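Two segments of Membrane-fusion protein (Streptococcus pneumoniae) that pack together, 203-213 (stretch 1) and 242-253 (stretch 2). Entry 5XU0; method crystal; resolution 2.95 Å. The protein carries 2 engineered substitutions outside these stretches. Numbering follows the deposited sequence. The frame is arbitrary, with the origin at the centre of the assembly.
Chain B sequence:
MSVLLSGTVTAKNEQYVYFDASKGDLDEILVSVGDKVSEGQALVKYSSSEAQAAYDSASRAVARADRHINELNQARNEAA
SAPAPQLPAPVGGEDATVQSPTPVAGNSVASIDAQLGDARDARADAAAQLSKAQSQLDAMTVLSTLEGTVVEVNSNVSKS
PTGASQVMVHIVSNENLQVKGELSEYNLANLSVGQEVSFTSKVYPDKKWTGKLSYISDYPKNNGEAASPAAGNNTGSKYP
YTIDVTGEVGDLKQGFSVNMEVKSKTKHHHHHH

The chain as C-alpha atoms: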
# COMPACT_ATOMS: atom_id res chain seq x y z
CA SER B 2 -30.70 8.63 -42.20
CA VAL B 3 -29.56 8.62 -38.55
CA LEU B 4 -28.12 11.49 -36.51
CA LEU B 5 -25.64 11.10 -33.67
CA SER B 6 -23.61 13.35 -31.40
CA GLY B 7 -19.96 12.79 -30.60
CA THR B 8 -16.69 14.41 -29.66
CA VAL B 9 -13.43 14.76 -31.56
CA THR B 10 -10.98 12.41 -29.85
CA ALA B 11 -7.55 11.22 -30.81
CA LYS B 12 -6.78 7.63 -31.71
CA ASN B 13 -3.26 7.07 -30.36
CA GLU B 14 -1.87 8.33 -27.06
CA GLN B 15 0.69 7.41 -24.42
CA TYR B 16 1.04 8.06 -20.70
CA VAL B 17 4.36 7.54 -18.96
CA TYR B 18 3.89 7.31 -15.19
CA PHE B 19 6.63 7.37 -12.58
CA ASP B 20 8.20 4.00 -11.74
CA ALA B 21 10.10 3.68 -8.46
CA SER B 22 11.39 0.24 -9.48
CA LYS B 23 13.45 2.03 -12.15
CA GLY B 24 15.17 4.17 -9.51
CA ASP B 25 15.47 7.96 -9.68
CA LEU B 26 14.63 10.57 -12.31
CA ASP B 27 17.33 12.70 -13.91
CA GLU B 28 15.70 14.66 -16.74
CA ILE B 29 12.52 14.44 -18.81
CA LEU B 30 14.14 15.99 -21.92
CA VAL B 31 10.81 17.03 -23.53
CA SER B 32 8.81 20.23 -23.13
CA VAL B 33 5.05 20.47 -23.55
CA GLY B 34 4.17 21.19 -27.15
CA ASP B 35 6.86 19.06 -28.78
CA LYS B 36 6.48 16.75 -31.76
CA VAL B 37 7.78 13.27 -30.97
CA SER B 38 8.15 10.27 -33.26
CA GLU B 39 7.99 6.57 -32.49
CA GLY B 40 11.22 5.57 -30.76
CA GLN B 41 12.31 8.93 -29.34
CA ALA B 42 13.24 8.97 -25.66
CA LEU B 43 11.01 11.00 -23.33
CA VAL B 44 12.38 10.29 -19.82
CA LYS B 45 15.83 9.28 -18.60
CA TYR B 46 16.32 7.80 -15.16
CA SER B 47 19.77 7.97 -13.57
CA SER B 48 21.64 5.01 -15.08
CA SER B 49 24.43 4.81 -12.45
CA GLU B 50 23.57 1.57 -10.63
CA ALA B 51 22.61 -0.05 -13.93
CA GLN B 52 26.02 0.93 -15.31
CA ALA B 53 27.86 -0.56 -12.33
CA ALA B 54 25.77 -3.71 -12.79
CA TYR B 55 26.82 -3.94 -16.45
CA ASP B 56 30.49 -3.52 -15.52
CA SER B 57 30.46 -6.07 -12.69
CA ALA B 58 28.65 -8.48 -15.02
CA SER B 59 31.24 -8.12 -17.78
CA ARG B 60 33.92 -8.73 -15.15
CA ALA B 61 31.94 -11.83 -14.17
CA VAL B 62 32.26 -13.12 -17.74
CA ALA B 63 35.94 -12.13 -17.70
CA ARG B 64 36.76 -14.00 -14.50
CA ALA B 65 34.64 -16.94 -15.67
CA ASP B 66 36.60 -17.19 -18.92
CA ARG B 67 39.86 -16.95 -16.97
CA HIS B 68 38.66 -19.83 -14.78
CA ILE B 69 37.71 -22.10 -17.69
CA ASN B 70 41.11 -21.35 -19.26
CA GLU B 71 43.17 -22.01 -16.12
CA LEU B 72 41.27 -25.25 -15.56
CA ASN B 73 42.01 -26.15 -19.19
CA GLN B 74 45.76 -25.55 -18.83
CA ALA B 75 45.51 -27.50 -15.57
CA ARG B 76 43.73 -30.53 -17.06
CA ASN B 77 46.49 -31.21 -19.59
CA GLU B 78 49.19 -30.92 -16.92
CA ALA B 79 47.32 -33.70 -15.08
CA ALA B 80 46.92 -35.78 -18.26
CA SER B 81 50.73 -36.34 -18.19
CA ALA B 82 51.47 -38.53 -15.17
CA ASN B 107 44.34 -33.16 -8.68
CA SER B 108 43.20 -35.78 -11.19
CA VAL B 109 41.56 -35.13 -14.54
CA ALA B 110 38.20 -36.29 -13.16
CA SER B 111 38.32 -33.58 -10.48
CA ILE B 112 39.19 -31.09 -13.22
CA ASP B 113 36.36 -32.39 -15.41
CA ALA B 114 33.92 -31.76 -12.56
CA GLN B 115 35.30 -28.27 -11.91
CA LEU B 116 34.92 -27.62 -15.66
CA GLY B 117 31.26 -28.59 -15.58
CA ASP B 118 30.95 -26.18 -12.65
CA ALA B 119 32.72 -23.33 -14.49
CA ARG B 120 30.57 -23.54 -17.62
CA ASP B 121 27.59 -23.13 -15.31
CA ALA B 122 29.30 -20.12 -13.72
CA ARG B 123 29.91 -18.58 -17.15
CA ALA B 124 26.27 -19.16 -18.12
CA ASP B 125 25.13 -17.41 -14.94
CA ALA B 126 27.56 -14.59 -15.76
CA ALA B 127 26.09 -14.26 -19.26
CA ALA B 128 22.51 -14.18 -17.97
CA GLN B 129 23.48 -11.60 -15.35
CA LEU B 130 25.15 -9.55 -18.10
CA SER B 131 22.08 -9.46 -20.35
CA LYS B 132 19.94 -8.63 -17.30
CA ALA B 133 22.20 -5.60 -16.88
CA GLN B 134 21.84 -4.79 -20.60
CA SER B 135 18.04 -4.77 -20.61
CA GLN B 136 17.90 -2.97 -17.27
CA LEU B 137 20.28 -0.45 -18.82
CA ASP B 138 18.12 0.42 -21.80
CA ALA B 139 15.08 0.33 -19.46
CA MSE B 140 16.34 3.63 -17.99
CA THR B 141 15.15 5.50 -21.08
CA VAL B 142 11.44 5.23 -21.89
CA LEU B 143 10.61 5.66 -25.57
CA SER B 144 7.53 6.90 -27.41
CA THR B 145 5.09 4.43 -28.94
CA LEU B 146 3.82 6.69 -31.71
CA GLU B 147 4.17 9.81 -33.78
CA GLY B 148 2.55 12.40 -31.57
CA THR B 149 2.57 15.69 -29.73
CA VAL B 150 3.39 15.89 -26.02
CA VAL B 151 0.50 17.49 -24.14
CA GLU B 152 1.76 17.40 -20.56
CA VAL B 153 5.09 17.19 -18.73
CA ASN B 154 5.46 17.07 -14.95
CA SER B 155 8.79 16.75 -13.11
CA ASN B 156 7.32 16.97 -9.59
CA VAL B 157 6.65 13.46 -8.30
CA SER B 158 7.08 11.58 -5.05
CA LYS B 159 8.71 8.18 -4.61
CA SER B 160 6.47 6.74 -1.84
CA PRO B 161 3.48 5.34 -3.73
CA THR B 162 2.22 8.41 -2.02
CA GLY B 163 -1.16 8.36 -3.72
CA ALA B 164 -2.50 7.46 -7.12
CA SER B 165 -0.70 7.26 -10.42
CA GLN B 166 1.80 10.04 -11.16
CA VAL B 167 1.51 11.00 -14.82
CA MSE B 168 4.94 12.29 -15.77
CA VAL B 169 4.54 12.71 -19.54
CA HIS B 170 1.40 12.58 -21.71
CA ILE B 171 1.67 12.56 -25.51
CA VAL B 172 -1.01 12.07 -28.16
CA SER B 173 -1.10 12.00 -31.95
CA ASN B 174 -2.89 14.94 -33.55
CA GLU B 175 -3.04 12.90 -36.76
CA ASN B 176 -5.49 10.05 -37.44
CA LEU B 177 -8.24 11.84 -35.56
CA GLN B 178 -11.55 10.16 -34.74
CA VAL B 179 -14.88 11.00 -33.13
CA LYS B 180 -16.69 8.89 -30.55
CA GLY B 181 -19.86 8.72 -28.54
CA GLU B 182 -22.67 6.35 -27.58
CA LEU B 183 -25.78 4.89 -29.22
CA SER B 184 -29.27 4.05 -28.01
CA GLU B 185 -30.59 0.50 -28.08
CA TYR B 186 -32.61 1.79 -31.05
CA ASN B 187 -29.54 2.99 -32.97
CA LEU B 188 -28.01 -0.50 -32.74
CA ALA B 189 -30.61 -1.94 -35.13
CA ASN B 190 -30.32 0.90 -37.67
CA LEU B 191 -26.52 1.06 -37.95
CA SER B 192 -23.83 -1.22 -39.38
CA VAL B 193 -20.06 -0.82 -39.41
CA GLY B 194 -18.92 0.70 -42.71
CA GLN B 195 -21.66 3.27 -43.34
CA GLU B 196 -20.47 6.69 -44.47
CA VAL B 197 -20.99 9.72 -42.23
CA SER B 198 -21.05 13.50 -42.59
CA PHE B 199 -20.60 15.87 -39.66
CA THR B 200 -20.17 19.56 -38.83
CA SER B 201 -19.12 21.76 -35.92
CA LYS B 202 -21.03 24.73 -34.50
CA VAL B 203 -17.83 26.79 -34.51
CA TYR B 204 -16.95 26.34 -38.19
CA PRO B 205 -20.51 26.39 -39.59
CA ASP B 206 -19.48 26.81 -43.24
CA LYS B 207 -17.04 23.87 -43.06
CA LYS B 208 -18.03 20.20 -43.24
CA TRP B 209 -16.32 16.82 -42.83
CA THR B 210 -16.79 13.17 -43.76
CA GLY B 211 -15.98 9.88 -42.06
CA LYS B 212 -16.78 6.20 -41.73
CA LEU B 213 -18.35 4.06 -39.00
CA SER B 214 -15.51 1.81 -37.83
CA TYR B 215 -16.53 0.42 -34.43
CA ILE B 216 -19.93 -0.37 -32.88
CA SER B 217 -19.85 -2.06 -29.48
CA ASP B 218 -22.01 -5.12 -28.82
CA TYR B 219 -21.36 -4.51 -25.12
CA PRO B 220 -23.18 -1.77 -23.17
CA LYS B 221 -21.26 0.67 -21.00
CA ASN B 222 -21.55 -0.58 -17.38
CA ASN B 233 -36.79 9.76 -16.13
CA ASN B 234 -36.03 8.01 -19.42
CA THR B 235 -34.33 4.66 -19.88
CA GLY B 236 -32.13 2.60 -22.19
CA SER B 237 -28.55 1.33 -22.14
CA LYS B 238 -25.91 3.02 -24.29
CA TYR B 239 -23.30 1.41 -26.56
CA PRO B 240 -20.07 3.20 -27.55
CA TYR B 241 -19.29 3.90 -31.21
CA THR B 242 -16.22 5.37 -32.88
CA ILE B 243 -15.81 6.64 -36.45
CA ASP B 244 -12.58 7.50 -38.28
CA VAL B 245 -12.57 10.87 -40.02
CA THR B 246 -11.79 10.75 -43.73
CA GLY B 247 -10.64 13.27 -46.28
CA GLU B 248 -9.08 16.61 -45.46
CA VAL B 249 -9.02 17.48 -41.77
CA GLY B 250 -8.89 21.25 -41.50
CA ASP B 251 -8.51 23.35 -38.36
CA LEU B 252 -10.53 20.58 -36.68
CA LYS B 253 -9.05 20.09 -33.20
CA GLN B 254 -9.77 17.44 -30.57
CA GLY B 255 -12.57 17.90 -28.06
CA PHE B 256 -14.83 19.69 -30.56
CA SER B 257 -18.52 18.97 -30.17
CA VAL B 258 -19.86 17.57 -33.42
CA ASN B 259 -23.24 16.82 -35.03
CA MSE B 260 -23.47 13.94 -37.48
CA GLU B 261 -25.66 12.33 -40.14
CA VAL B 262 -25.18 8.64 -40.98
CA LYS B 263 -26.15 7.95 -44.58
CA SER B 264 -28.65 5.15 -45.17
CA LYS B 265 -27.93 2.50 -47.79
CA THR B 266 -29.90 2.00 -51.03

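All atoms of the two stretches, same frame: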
# COMPACT_ATOMS: atom_id res chain seq x y z
N VAL B 203 -18.79 25.71 -34.47
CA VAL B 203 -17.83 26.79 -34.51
C VAL B 203 -17.36 27.10 -35.93
O VAL B 203 -17.12 28.27 -36.24
CB VAL B 203 -16.62 26.50 -33.59
CG1 VAL B 203 -16.05 25.13 -33.89
CG2 VAL B 203 -15.56 27.57 -33.72
N TYR B 204 -17.23 26.10 -36.79
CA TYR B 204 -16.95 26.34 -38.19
C TYR B 204 -18.20 25.94 -38.97
O TYR B 204 -18.26 24.84 -39.52
CB TYR B 204 -15.73 25.54 -38.67
CG TYR B 204 -14.40 25.93 -38.04
CD1 TYR B 204 -14.32 26.88 -37.03
CD2 TYR B 204 -13.21 25.34 -38.47
CE1 TYR B 204 -13.10 27.22 -36.46
CE2 TYR B 204 -11.99 25.68 -37.91
CZ TYR B 204 -11.94 26.62 -36.91
OH TYR B 204 -10.73 26.97 -36.35
N PRO B 205 -19.22 26.81 -39.02
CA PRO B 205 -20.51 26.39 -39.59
C PRO B 205 -20.51 26.28 -41.10
O PRO B 205 -21.38 25.59 -41.65
CB PRO B 205 -21.48 27.48 -39.12
CG PRO B 205 -20.67 28.37 -38.17
CD PRO B 205 -19.25 28.21 -38.58
N ASP B 206 -19.58 26.94 -41.79
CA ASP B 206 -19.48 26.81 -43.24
C ASP B 206 -18.67 25.59 -43.66
O ASP B 206 -18.73 25.20 -44.83
CB ASP B 206 -18.85 28.07 -43.84
CG ASP B 206 -19.77 29.28 -43.77
OD1 ASP B 206 -20.80 29.21 -43.06
OD2 ASP B 206 -19.46 30.30 -44.41
N LYS B 207 -17.93 24.97 -42.74
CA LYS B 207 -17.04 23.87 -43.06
C LYS B 207 -17.66 22.54 -42.64
O LYS B 207 -18.33 22.46 -41.61
CB LYS B 207 -15.68 24.06 -42.40
CG LYS B 207 -14.90 25.26 -42.94
CD LYS B 207 -13.50 25.37 -42.36
CE LYS B 207 -12.90 24.01 -42.03
NZ LYS B 207 -11.91 23.56 -43.06
N LYS B 208 -17.42 21.50 -43.44
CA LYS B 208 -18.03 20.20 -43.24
C LYS B 208 -16.97 19.11 -43.39
O LYS B 208 -15.94 19.31 -44.04
CB LYS B 208 -19.18 19.98 -44.24
CG LYS B 208 -20.09 21.20 -44.41
CD LYS B 208 -20.89 21.16 -45.69
CE LYS B 208 -21.99 20.12 -45.62
NZ LYS B 208 -23.25 20.70 -45.06
N TRP B 209 -17.24 17.95 -42.79
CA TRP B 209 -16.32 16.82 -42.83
C TRP B 209 -17.06 15.54 -43.19
O TRP B 209 -18.29 15.49 -43.19
CB TRP B 209 -15.59 16.62 -41.50
CG TRP B 209 -14.63 17.69 -41.14
CD1 TRP B 209 -13.31 17.75 -41.46
CD2 TRP B 209 -14.91 18.87 -40.37
NE1 TRP B 209 -12.75 18.90 -40.94
CE2 TRP B 209 -13.71 19.60 -40.27
CE3 TRP B 209 -16.06 19.37 -39.76
CZ2 TRP B 209 -13.63 20.81 -39.59
CZ3 TRP B 209 -15.98 20.57 -39.08
CH2 TRP B 209 -14.77 21.28 -39.00
N THR B 210 -16.28 14.50 -43.47
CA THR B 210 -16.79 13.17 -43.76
C THR B 210 -16.05 12.16 -42.90
O THR B 210 -15.04 12.48 -42.25
CB THR B 210 -16.63 12.83 -45.25
OG1 THR B 210 -16.91 11.44 -45.46
CG2 THR B 210 -15.22 13.14 -45.73
N GLY B 211 -16.56 10.94 -42.88
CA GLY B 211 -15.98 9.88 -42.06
C GLY B 211 -16.73 8.59 -42.26
O GLY B 211 -17.73 8.53 -42.99
N LYS B 212 -16.24 7.54 -41.58
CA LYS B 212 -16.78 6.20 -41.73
C LYS B 212 -16.96 5.53 -40.37
O LYS B 212 -16.08 5.62 -39.51
CB LYS B 212 -15.86 5.31 -42.59
CG LYS B 212 -15.62 5.76 -44.04
CD LYS B 212 -14.55 4.87 -44.68
CE LYS B 212 -13.51 5.66 -45.46
NZ LYS B 212 -12.22 4.92 -45.59
N LEU B 213 -18.08 4.83 -40.21
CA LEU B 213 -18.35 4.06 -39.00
C LEU B 213 -17.39 2.87 -38.93
O LEU B 213 -17.46 1.96 -39.77
CB LEU B 213 -19.80 3.58 -39.00
CG LEU B 213 -20.78 4.10 -37.95
CD1 LEU B 213 -22.07 3.32 -38.04
CD2 LEU B 213 -20.20 3.99 -36.55
N THR B 242 -17.31 4.50 -32.46
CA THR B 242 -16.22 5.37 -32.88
C THR B 242 -16.16 5.35 -34.41
O THR B 242 -16.24 4.28 -35.02
CB THR B 242 -14.84 4.93 -32.34
OG1 THR B 242 -14.42 3.76 -33.04
CG2 THR B 242 -14.89 4.54 -30.88
N ILE B 243 -16.01 6.53 -35.01
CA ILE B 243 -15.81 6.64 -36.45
C ILE B 243 -14.49 7.35 -36.72
O ILE B 243 -14.06 8.24 -35.97
CB ILE B 243 -16.98 7.36 -37.18
CG1 ILE B 243 -16.79 8.88 -37.15
CG2 ILE B 243 -18.32 6.99 -36.58
CD1 ILE B 243 -17.95 9.66 -37.70
N ASP B 244 -13.84 6.93 -37.81
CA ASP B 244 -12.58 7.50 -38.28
C ASP B 244 -12.88 8.58 -39.31
O ASP B 244 -13.57 8.32 -40.30
CB ASP B 244 -11.69 6.42 -38.89
CG ASP B 244 -11.54 5.20 -38.00
OD1 ASP B 244 -10.41 4.67 -37.89
OD2 ASP B 244 -12.55 4.78 -37.40
N VAL B 245 -12.35 9.78 -39.08
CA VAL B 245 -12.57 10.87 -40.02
C VAL B 245 -11.80 10.60 -41.30
O VAL B 245 -10.70 10.02 -41.28
CB VAL B 245 -12.18 12.23 -39.40
CG1 VAL B 245 -12.72 12.33 -37.99
CG2 VAL B 245 -10.68 12.43 -39.43
N THR B 246 -12.37 11.01 -42.43
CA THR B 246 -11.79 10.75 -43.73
C THR B 246 -11.68 12.06 -44.48
O THR B 246 -12.33 13.05 -44.14
CB THR B 246 -12.63 9.74 -44.53
OG1 THR B 246 -13.87 10.35 -44.91
CG2 THR B 246 -12.92 8.51 -43.69
N GLY B 247 -10.86 12.06 -45.52
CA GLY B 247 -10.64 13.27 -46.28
C GLY B 247 -9.85 14.30 -45.49
O GLY B 247 -9.26 14.03 -44.44
N GLU B 248 -9.88 15.52 -46.01
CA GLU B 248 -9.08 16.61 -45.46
C GLU B 248 -9.60 17.01 -44.09
O GLU B 248 -10.77 17.39 -43.94
CB GLU B 248 -9.11 17.80 -46.41
CG GLU B 248 -7.90 18.71 -46.30
CD GLU B 248 -8.14 20.06 -46.95
OE1 GLU B 248 -8.54 20.10 -48.13
OE2 GLU B 248 -7.92 21.09 -46.27
N VAL B 249 -8.74 16.92 -43.08
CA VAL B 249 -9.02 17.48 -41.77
C VAL B 249 -8.45 18.89 -41.74
O VAL B 249 -7.26 19.10 -41.98
CB VAL B 249 -8.42 16.61 -40.64
CG1 VAL B 249 -6.98 16.23 -40.96
CG2 VAL B 249 -8.50 17.34 -39.31
N GLY B 250 -9.32 19.87 -41.49
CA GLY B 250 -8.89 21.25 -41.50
C GLY B 250 -8.38 21.70 -40.14
O GLY B 250 -7.62 20.99 -39.49
N ASP B 251 -8.81 22.89 -39.71
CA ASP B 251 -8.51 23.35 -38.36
C ASP B 251 -9.48 22.69 -37.38
O ASP B 251 -10.03 23.35 -36.48
CB ASP B 251 -8.58 24.87 -38.28
CG ASP B 251 -7.73 25.54 -39.34
OD1 ASP B 251 -6.49 25.33 -39.34
OD2 ASP B 251 -8.29 26.28 -40.18
N LEU B 252 -9.70 21.39 -37.56
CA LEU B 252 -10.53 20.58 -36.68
C LEU B 252 -9.65 20.01 -35.57
O LEU B 252 -8.76 19.19 -35.83
CB LEU B 252 -11.19 19.45 -37.47
CG LEU B 252 -12.09 18.46 -36.72
CD1 LEU B 252 -13.45 19.08 -36.40
CD2 LEU B 252 -12.24 17.17 -37.52
N LYS B 253 -9.89 20.45 -34.34
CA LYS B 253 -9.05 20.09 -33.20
C LYS B 253 -9.85 19.28 -32.19
O LYS B 253 -11.07 19.43 -32.07
CB LYS B 253 -8.45 21.34 -32.56
CG LYS B 253 -8.03 22.39 -33.57
CD LYS B 253 -6.51 22.55 -33.59
CE LYS B 253 -6.09 23.95 -34.01
NZ LYS B 253 -4.67 24.25 -33.68

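The best-supported polar contacts are backbone hydrogen bonds between two antiparallel strands. Lys212 and Asp244 form a reciprocal pair: Lys212 N donates to Asp244 O at 3.1 Å with an N-H...O angle of 158°, and Asp244 N donates to Lys212 O, also at 3.1 Å but with a more bent angle of 142°. Two bonds of opposite direction between the same two residues are the signature of an antiparallel hydrogen-bonded pair. Further along, Thr246 N donates to Thr210 O at 3.1 Å and 178°, nearly linear. The return bond is absent, and Thr210 O lies 3.4 Å from Thr246 O, two acceptors that cannot bond to each other.

The side chains of Thr210 and Thr246 lie on the same face of the sheet, where OG1 of Thr210 and OG1 of Thr246 are 3.3 Å apart, at best a weak hydrogen bond. Thr246 OG1 also comes within 3.4 Å of Gly211 N, but the angle is too poor for a bond. On this face, too, the Lys212 side chain reaches across toward the partner strand, bringing Lys212 CE to 3.4 Å from Thr246 CG2, a contact between an aliphatic carbon and a methyl.

The opposite face carries the non-hydrogen-bonded pairs. Gly211 and Val245 approach to 4.1 Å between their CA atoms, and Gly211 CA is 3.4 Å from Asp244 O. A CB modelled on Gly211 would lie 3.1 Å from that same Asp244 O, a tight fit, so the lack of a side chain suits the close approach. At the next such pair, Leu213 CD2 packs against Ile243 CG2 at 3.5 Å.

Beyond the paired strands, contact passes to side chains reaching the loop of the second stretch. Trp209, buried and directed toward that loop, contributes the largest covered area. Leu252 CD1 sits 3.7 Å from the centroid of its six-membered ring, 16° off the normal, which defines a CH-pi contact over the face; Trp209 CZ2 also meets Leu252 CB at 3.5 Å. The indole edge faces backbone instead: Trp209 CD1 is 3.6 Å from Glu248 O, and Trp209 NE1 is 3.6 Å from Gly250 N, proximity without a hydrogen bond.

At the outer end, a type I turn from Tyr204 to Lys207, closed by Lys207 N to Tyr204 O at 3.2 Å, precedes the strand. Tyr204 CE2 reaches Asp251 O at 3.4 Å and Asp251 CB at 3.5 Å, extending the packing past Trp209.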